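PDB 2OV9: hypothetical protein from Rhodococcus sp., which probably hydrolyses fatty acyl-coenzyme A thioesters to free fatty acids and coenzyme A, as a hot-dog-fold member of the THEM4/THEM5 thioesterase family. Local coordinates for residues 165-177 against 186-198. Sequence-based numbering, arbitrary orientation.
Sequences PTPLFEPLTLTGK and ITTAGDIRTADGQ
T173 O has two partners: R193 N donates to it at 2.9 Å, and water 2 stands 2.7 Å from the same oxygen. The return bond from T173 N to R193 O closes this hydrogen-bonded pair. Two more such pairs, T175 with D191 and K177 with A189, follow along an antiparallel hairpin whose strand directions differ by 158°. Between them G176 and G190 face each other, CA atoms 3.9 Å apart.

On the face carrying T173 and T175, water 2 is also within bonding distance of T175 OG1 and D191 OD1; with more acceptors than protons, it probably helps tie the strands. R193 takes D191 side-on, NE to OD1 at 3.1 Å and NH2 to OD2 at 3.0 Å; OD1 is met 48° out of the carboxylate plane. R193 NH1 reaches G197 O, fixing the guanidinium beside the type I turn T194-G197. There, water 1 accepts from A195 N and donates to E170 OE2.

The other face is mainly aliphatic round I192. With CG1 beside the backbone N (chi1 -69°), I192 lies alongside L174, CG1 to CD2 at a tight 3.5 Å, while its CG2 meets L172 CB at 4.0 Å. I192 also touches S134 and L138 of helix 131-148, packed against the sheet in this hot-dog fold. An alanine at I192 is likely to open a gap beside L174 CD2 and L172 CB and weaken helix-to-sheet packing.

The hairpin thus divides its chemistry: mostly aliphatic groups round I192 face the helix; opposite, D191 probably offsets the charge of R193 in an ion pair with a water at its side.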
ATOM      1  N   PRO B 165       0.343 -17.509  -7.158  1.00 37.95           N
ATOM      2  CA  PRO B 165       1.011 -16.842  -6.022  1.00 37.73           C
ATOM      3  C   PRO B 165       2.090 -15.843  -6.465  1.00 37.17           C
ATOM      4  O   PRO B 165       2.836 -16.101  -7.419  1.00 37.09           O
ATOM      5  CB  PRO B 165       1.667 -18.014  -5.284  1.00 38.08           C
ATOM      6  CG  PRO B 165       0.667 -19.151  -5.492  1.00 38.24           C
ATOM      7  CD  PRO B 165       0.150 -18.956  -6.906  1.00 38.50           C
ATOM      8  N   THR B 166       2.157 -14.709  -5.781  1.00 35.82           N
ATOM      9  CA  THR B 166       3.110 -13.666  -6.123  1.00 34.66           C
ATOM     10  C   THR B 166       4.163 -13.608  -5.025  1.00 33.72           C
ATOM     11  O   THR B 166       3.875 -13.156  -3.928  1.00 34.42           O
ATOM     12  CB  THR B 166       2.403 -12.303  -6.204  1.00 34.27           C
ATOM     13  OG1 THR B 166       1.229 -12.410  -7.028  1.00 35.85           O
ATOM     14  CG2 THR B 166       3.341 -11.275  -6.801  1.00 33.96           C
ATOM     15  N   PRO B 167       5.370 -14.085  -5.291  1.00 33.51           N
ATOM     16  CA  PRO B 167       6.313 -14.202  -4.174  1.00 33.03           C
ATOM     17  C   PRO B 167       7.013 -12.933  -3.766  1.00 31.95           C
ATOM     18  O   PRO B 167       7.276 -12.070  -4.584  1.00 32.66           O
ATOM     19  CB  PRO B 167       7.368 -15.196  -4.698  1.00 33.35           C
ATOM     20  CG  PRO B 167       7.296 -15.032  -6.214  1.00 34.49           C
ATOM     21  CD  PRO B 167       5.916 -14.614  -6.564  1.00 33.59           C
ATOM     22  N   LEU B 168       7.345 -12.857  -2.488  1.00 32.12           N
ATOM     23  CA  LEU B 168       8.279 -11.869  -1.972  1.00 31.95           C
ATOM     24  C   LEU B 168       9.693 -12.323  -2.322  1.00 32.54           C
ATOM     25  O   LEU B 168       9.909 -13.497  -2.666  1.00 31.19           O
ATOM     26  CB  LEU B 168       8.135 -11.780  -0.442  1.00 31.95           C
ATOM     27  CG  LEU B 168       6.794 -11.313   0.152  1.00 32.98           C
ATOM     28  CD1 LEU B 168       6.826 -11.484   1.648  1.00 33.04           C
ATOM     29  CD2 LEU B 168       6.540  -9.848  -0.245  1.00 28.80           C
ATOM     30  N   PHE B 169      10.652 -11.403  -2.210  1.00 33.17           N
ATOM     31  CA  PHE B 169      12.090 -11.700  -2.298  1.00 35.24           C
ATOM     32  C   PHE B 169      12.612 -12.111  -3.676  1.00 35.46           C
ATOM     33  O   PHE B 169      13.705 -12.678  -3.788  1.00 36.15           O
ATOM     34  CB  PHE B 169      12.517 -12.755  -1.260  1.00 35.38           C
ATOM     35  CG  PHE B 169      11.793 -12.647   0.062  1.00 37.52           C
ATOM     36  CD1 PHE B 169      11.790 -11.445   0.784  1.00 39.19           C
ATOM     37  CD2 PHE B 169      11.125 -13.745   0.581  1.00 37.86           C
ATOM     38  CE1 PHE B 169      11.102 -11.344   2.002  1.00 40.32           C
ATOM     39  CE2 PHE B 169      10.434 -13.667   1.817  1.00 40.69           C
ATOM     40  CZ  PHE B 169      10.431 -12.458   2.528  1.00 39.92           C
ATOM     41  N   GLU B 170      11.827 -11.884  -4.717  1.00 35.90           N
ATOM     42  CA  GLU B 170      12.315 -12.160  -6.063  1.00 36.76           C
ATOM     43  C   GLU B 170      11.786 -11.118  -7.029  1.00 36.10           C
ATOM     44  O   GLU B 170      10.799 -10.461  -6.732  1.00 34.64           O
ATOM     45  CB  GLU B 170      11.971 -13.586  -6.506  1.00 38.03           C
ATOM     46  CG  GLU B 170      10.576 -13.785  -7.000  1.00 41.71           C
ATOM     47  CD  GLU B 170      10.278 -15.269  -7.229  1.00 46.37           C
ATOM     48  OE1 GLU B 170      10.523 -16.075  -6.306  1.00 46.62           O
ATOM     49  OE2 GLU B 170       9.796 -15.627  -8.327  1.00 47.85           O
ATOM     50  N   PRO B 171      12.465 -10.950  -8.175  1.00 35.95           N
ATOM     51  CA  PRO B 171      12.124  -9.887  -9.113  1.00 35.72           C
ATOM     52  C   PRO B 171      10.754 -10.107  -9.764  1.00 35.70           C
ATOM     53  O   PRO B 171      10.507 -11.157 -10.371  1.00 35.32           O
ATOM     54  CB  PRO B 171      13.257  -9.953 -10.161  1.00 35.08           C
ATOM     55  CG  PRO B 171      14.282 -10.853  -9.603  1.00 35.85           C
ATOM     56  CD  PRO B 171      13.628 -11.753  -8.636  1.00 35.92           C
ATOM     57  N   LEU B 172       9.862  -9.133  -9.597  1.00 35.36           N
ATOM     58  CA  LEU B 172       8.551  -9.130 -10.257  1.00 36.11           C
ATOM     59  C   LEU B 172       8.482  -8.042 -11.341  1.00 36.90           C
ATOM     60  O   LEU B 172       8.784  -6.889 -11.071  1.00 36.19           O
ATOM     61  CB  LEU B 172       7.451  -8.816  -9.219  1.00 37.03           C
ATOM     62  CG  LEU B 172       7.442  -9.683  -7.950  1.00 36.55           C
ATOM     63  CD1 LEU B 172       6.407  -9.157  -6.950  1.00 37.69           C
ATOM     64  CD2 LEU B 172       7.223 -11.182  -8.251  1.00 35.52           C
ATOM     65  N   THR B 173       8.070  -8.407 -12.557  1.00 36.46           N
ATOM     66  CA  THR B 173       7.980  -7.441 -13.635  1.00 35.90           C
ATOM     67  C   THR B 173       6.593  -6.881 -13.662  1.00 36.27           C
ATOM     68  O   THR B 173       5.636  -7.631 -13.844  1.00 36.08           O
ATOM     69  CB  THR B 173       8.229  -8.106 -14.998  1.00 35.90           C
ATOM     70  OG1 THR B 173       9.475  -8.815 -14.947  1.00 35.02           O
ATOM     71  CG2 THR B 173       8.262  -7.038 -16.126  1.00 35.23           C
ATOM     72  N   LEU B 174       6.502  -5.563 -13.525  1.00 36.69           N
ATOM     73  CA  LEU B 174       5.256  -4.840 -13.640  1.00 38.45           C
ATOM     74  C   LEU B 174       5.190  -4.195 -15.019  1.00 38.79           C
ATOM     75  O   LEU B 174       6.160  -3.605 -15.469  1.00 38.59           O
ATOM     76  CB  LEU B 174       5.186  -3.738 -12.585  1.00 38.29           C
ATOM     77  CG  LEU B 174       5.560  -4.030 -11.121  1.00 41.82           C
ATOM     78  CD1 LEU B 174       5.376  -2.780 -10.272  1.00 43.51           C
ATOM     79  CD2 LEU B 174       4.749  -5.171 -10.511  1.00 46.60           C
ATOM     80  N   THR B 175       4.050  -4.326 -15.692  1.00 38.76           N
ATOM     81  CA  THR B 175       3.860  -3.742 -17.015  1.00 39.28           C
ATOM     82  C   THR B 175       2.436  -3.176 -17.112  1.00 38.39           C
ATOM     83  O   THR B 175       1.512  -3.733 -16.524  1.00 38.88           O
ATOM     84  CB  THR B 175       4.046  -4.810 -18.109  1.00 40.30           C
ATOM     85  OG1 THR B 175       5.322  -5.459 -17.939  1.00 45.07           O
ATOM     86  CG2 THR B 175       3.997  -4.175 -19.475  1.00 42.42           C
ATOM     87  N   GLY B 176       2.271  -2.087 -17.855  1.00 36.49           N
ATOM     88  CA  GLY B 176       0.957  -1.475 -18.108  1.00 34.98           C
ATOM     89  C   GLY B 176       0.959  -0.889 -19.512  1.00 35.30           C
ATOM     90  O   GLY B 176       2.012  -0.513 -20.026  1.00 33.84           O
ATOM     91  N   LYS B 177      -0.212  -0.816 -20.127  1.00 34.88           N
ATOM     92  CA  LYS B 177      -0.358  -0.203 -21.450  1.00 35.84           C
ATOM     93  C   LYS B 177      -1.784   0.284 -21.651  1.00 35.78           C
ATOM     94  O   LYS B 177      -2.736  -0.415 -21.338  1.00 35.29           O
ATOM     95  CB  LYS B 177       0.035  -1.170 -22.557  1.00 35.68           C
ATOM     96  CG  LYS B 177       0.006  -0.560 -23.956  1.00 37.21           C
ATOM     97  CD  LYS B 177       0.592  -1.508 -24.992  1.00 39.91           C
ATOM     98  CE  LYS B 177       0.379  -0.939 -26.367  1.00 42.46           C
ATOM     99  NZ  LYS B 177       1.035  -1.778 -27.393  1.00 48.54           N
ATOM    100  N   ILE B 186     -10.996   5.800 -21.102  1.00 40.25           N
ATOM    101  CA  ILE B 186      -9.720   5.151 -21.353  1.00 39.36           C
ATOM    102  C   ILE B 186      -9.737   3.755 -20.760  1.00 38.67           C
ATOM    103  O   ILE B 186     -10.184   3.571 -19.631  1.00 38.62           O
ATOM    104  CB  ILE B 186      -8.567   5.954 -20.740  1.00 39.46           C
ATOM    105  CG1 ILE B 186      -8.511   7.344 -21.378  1.00 41.28           C
ATOM    106  CG2 ILE B 186      -7.231   5.190 -20.904  1.00 39.99           C
ATOM    107  CD1 ILE B 186      -8.271   8.466 -20.394  1.00 42.82           C
ATOM    108  N   THR B 187      -9.265   2.779 -21.537  1.00 37.55           N
ATOM    109  CA  THR B 187      -9.049   1.423 -21.041  1.00 36.42           C
ATOM    110  C   THR B 187      -7.569   1.112 -21.021  1.00 35.69           C
ATOM    111  O   THR B 187      -6.871   1.284 -22.038  1.00 35.00           O
ATOM    112  CB  THR B 187      -9.752   0.366 -21.909  1.00 36.71           C
ATOM    113  OG1 THR B 187     -11.167   0.537 -21.807  1.00 37.08           O
ATOM    114  CG2 THR B 187      -9.413  -1.036 -21.428  1.00 37.34           C
ATOM    115  N   THR B 188      -7.116   0.601 -19.874  1.00 34.64           N
ATOM    116  CA  THR B 188      -5.720   0.317 -19.639  1.00 33.88           C
ATOM    117  C   THR B 188      -5.567  -1.070 -19.023  1.00 34.09           C
ATOM    118  O   THR B 188      -6.386  -1.469 -18.189  1.00 33.58           O
ATOM    119  CB  THR B 188      -5.145   1.380 -18.700  1.00 34.35           C
ATOM    120  OG1 THR B 188      -5.655   2.664 -19.080  1.00 33.65           O
ATOM    121  CG2 THR B 188      -3.603   1.420 -18.752  1.00 32.71           C
ATOM    122  N   ALA B 189      -4.517  -1.796 -19.419  1.00 34.01           N
ATOM    123  CA  ALA B 189      -4.278  -3.150 -18.913  1.00 34.10           C
ATOM    124  C   ALA B 189      -2.829  -3.330 -18.434  1.00 34.85           C
ATOM    125  O   ALA B 189      -1.913  -2.635 -18.887  1.00 35.03           O
ATOM    126  CB  ALA B 189      -4.612  -4.205 -19.982  1.00 34.34           C
ATOM    127  N   GLY B 190      -2.620  -4.281 -17.533  1.00 34.96           N
ATOM    128  CA  GLY B 190      -1.276  -4.522 -17.008  1.00 36.13           C
ATOM    129  C   GLY B 190      -1.238  -5.863 -16.325  1.00 36.44           C
ATOM    130  O   GLY B 190      -2.271  -6.534 -16.182  1.00 35.98           O
ATOM    131  N   ASP B 191      -0.040  -6.281 -15.938  1.00 36.47           N
ATOM    132  CA  ASP B 191       0.092  -7.506 -15.172  1.00 36.46           C
ATOM    133  C   ASP B 191       1.389  -7.491 -14.406  1.00 36.15           C
ATOM    134  O   ASP B 191       2.227  -6.600 -14.616  1.00 36.76           O
ATOM    135  CB  ASP B 191      -0.006  -8.743 -16.066  1.00 36.65           C
ATOM    136  CG  ASP B 191       0.976  -8.723 -17.199  1.00 39.15           C
ATOM    137  OD1 ASP B 191       2.186  -8.479 -16.962  1.00 39.01           O
ATOM    138  OD2 ASP B 191       0.531  -8.989 -18.324  1.00 38.83           O
ATOM    139  N   ILE B 192       1.537  -8.464 -13.519  1.00 34.42           N
ATOM    140  CA  ILE B 192       2.743  -8.662 -12.724  1.00 33.80           C
ATOM    141  C   ILE B 192       3.171 -10.062 -13.097  1.00 33.37           C
ATOM    142  O   ILE B 192       2.366 -10.993 -12.980  1.00 32.34           O
ATOM    143  CB  ILE B 192       2.436  -8.676 -11.201  1.00 33.48           C
ATOM    144  CG1 ILE B 192       2.026  -7.284 -10.734  1.00 33.78           C
ATOM    145  CG2 ILE B 192       3.654  -9.176 -10.400  1.00 32.53           C
ATOM    146  CD1 ILE B 192       1.596  -7.154  -9.251  1.00 35.37           C
ATOM    147  N   ARG B 193       4.425 -10.218 -13.517  1.00 33.55           N
ATOM    148  CA  ARG B 193       4.954 -11.540 -13.855  1.00 33.66           C
ATOM    149  C   ARG B 193       6.187 -11.890 -13.040  1.00 34.94           C
ATOM    150  O   ARG B 193       6.939 -11.012 -12.624  1.00 36.21           O
ATOM    151  CB  ARG B 193       5.342 -11.586 -15.340  1.00 33.81           C
ATOM    152  CG  ARG B 193       4.164 -11.404 -16.271  1.00 33.99           C
ATOM    153  CD  ARG B 193       4.562 -11.254 -17.740  1.00 35.54           C
ATOM    154  NE  ARG B 193       3.346 -10.896 -18.481  1.00 40.65           N
ATOM    155  CZ  ARG B 193       2.714 -11.703 -19.329  1.00 42.44           C
ATOM    156  NH1 ARG B 193       3.194 -12.914 -19.595  1.00 45.07           N
ATOM    157  NH2 ARG B 193       1.601 -11.296 -19.927  1.00 43.19           N
ATOM    158  N   THR B 194       6.444 -13.179 -12.859  1.00 35.48           N
ATOM    159  CA  THR B 194       7.737 -13.570 -12.321  1.00 35.72           C
ATOM    160  C   THR B 194       8.781 -13.544 -13.434  1.00 35.79           C
ATOM    161  O   THR B 194       8.459 -13.326 -14.616  1.00 35.44           O
ATOM    162  CB  THR B 194       7.675 -14.943 -11.619  1.00 36.65           C
ATOM    163  OG1 THR B 194       6.997 -15.893 -12.454  1.00 36.63           O
ATOM    164  CG2 THR B 194       6.951 -14.803 -10.271  1.00 36.48           C
ATOM    165  N   ALA B 195      10.041 -13.763 -13.058  1.00 35.28           N
ATOM    166  CA  ALA B 195      11.155 -13.711 -13.997  1.00 35.09           C
ATOM    167  C   ALA B 195      11.022 -14.703 -15.160  1.00 35.05           C
ATOM    168  O   ALA B 195      11.524 -14.446 -16.252  1.00 35.33           O
ATOM    169  CB  ALA B 195      12.484 -13.940 -13.238  1.00 34.85           C
ATOM    170  N   ASP B 196      10.362 -15.837 -14.934  1.00 34.28           N
ATOM    171  CA  ASP B 196      10.099 -16.801 -16.020  1.00 33.75           C
ATOM    172  C   ASP B 196       8.964 -16.341 -16.969  1.00 33.29           C
ATOM    173  O   ASP B 196       8.677 -16.979 -17.985  1.00 32.98           O
ATOM    174  CB  ASP B 196       9.794 -18.193 -15.442  1.00 32.99           C
ATOM    175  CG  ASP B 196       8.540 -18.202 -14.567  1.00 34.13           C
ATOM    176  OD1 ASP B 196       7.908 -17.142 -14.414  1.00 32.64           O
ATOM    177  OD2 ASP B 196       8.177 -19.275 -14.042  1.00 32.25           O
ATOM    178  N   GLY B 197       8.325 -15.233 -16.648  1.00 33.29           N
ATOM    179  CA  GLY B 197       7.364 -14.677 -17.567  1.00 33.22           C
ATOM    180  C   GLY B 197       5.936 -15.023 -17.185  1.00 34.05           C
ATOM    181  O   GLY B 197       4.999 -14.413 -17.708  1.00 33.70           O
ATOM    182  N   GLN B 198       5.741 -15.971 -16.265  1.00 32.50           N
ATOM    183  CA  GLN B 198       4.376 -16.385 -15.951  1.00 32.65           C
ATOM    184  C   GLN B 198       3.618 -15.266 -15.248  1.00 32.42           C
ATOM    185  O   GLN B 198       4.183 -14.582 -14.387  1.00 32.15           O
ATOM    186  CB  GLN B 198       4.376 -17.671 -15.130  1.00 32.64           C
ATOM    187  CG  GLN B 198       5.080 -18.813 -15.861  1.00 34.51           C
ATOM    188  CD  GLN B 198       4.764 -20.154 -15.251  1.00 41.71           C
ATOM    189  OE1 GLN B 198       5.605 -20.747 -14.576  1.00 43.45           O
ATOM    190  NE2 GLN B 198       3.543 -20.640 -15.473  1.00 41.89           N
TER
HETATM  191  O   HOH W   1      10.712 -13.687 -10.328  1.00 31.21           O
HETATM  192  O   HOH W   2       4.734  -7.910 -16.414  1.00 28.60           O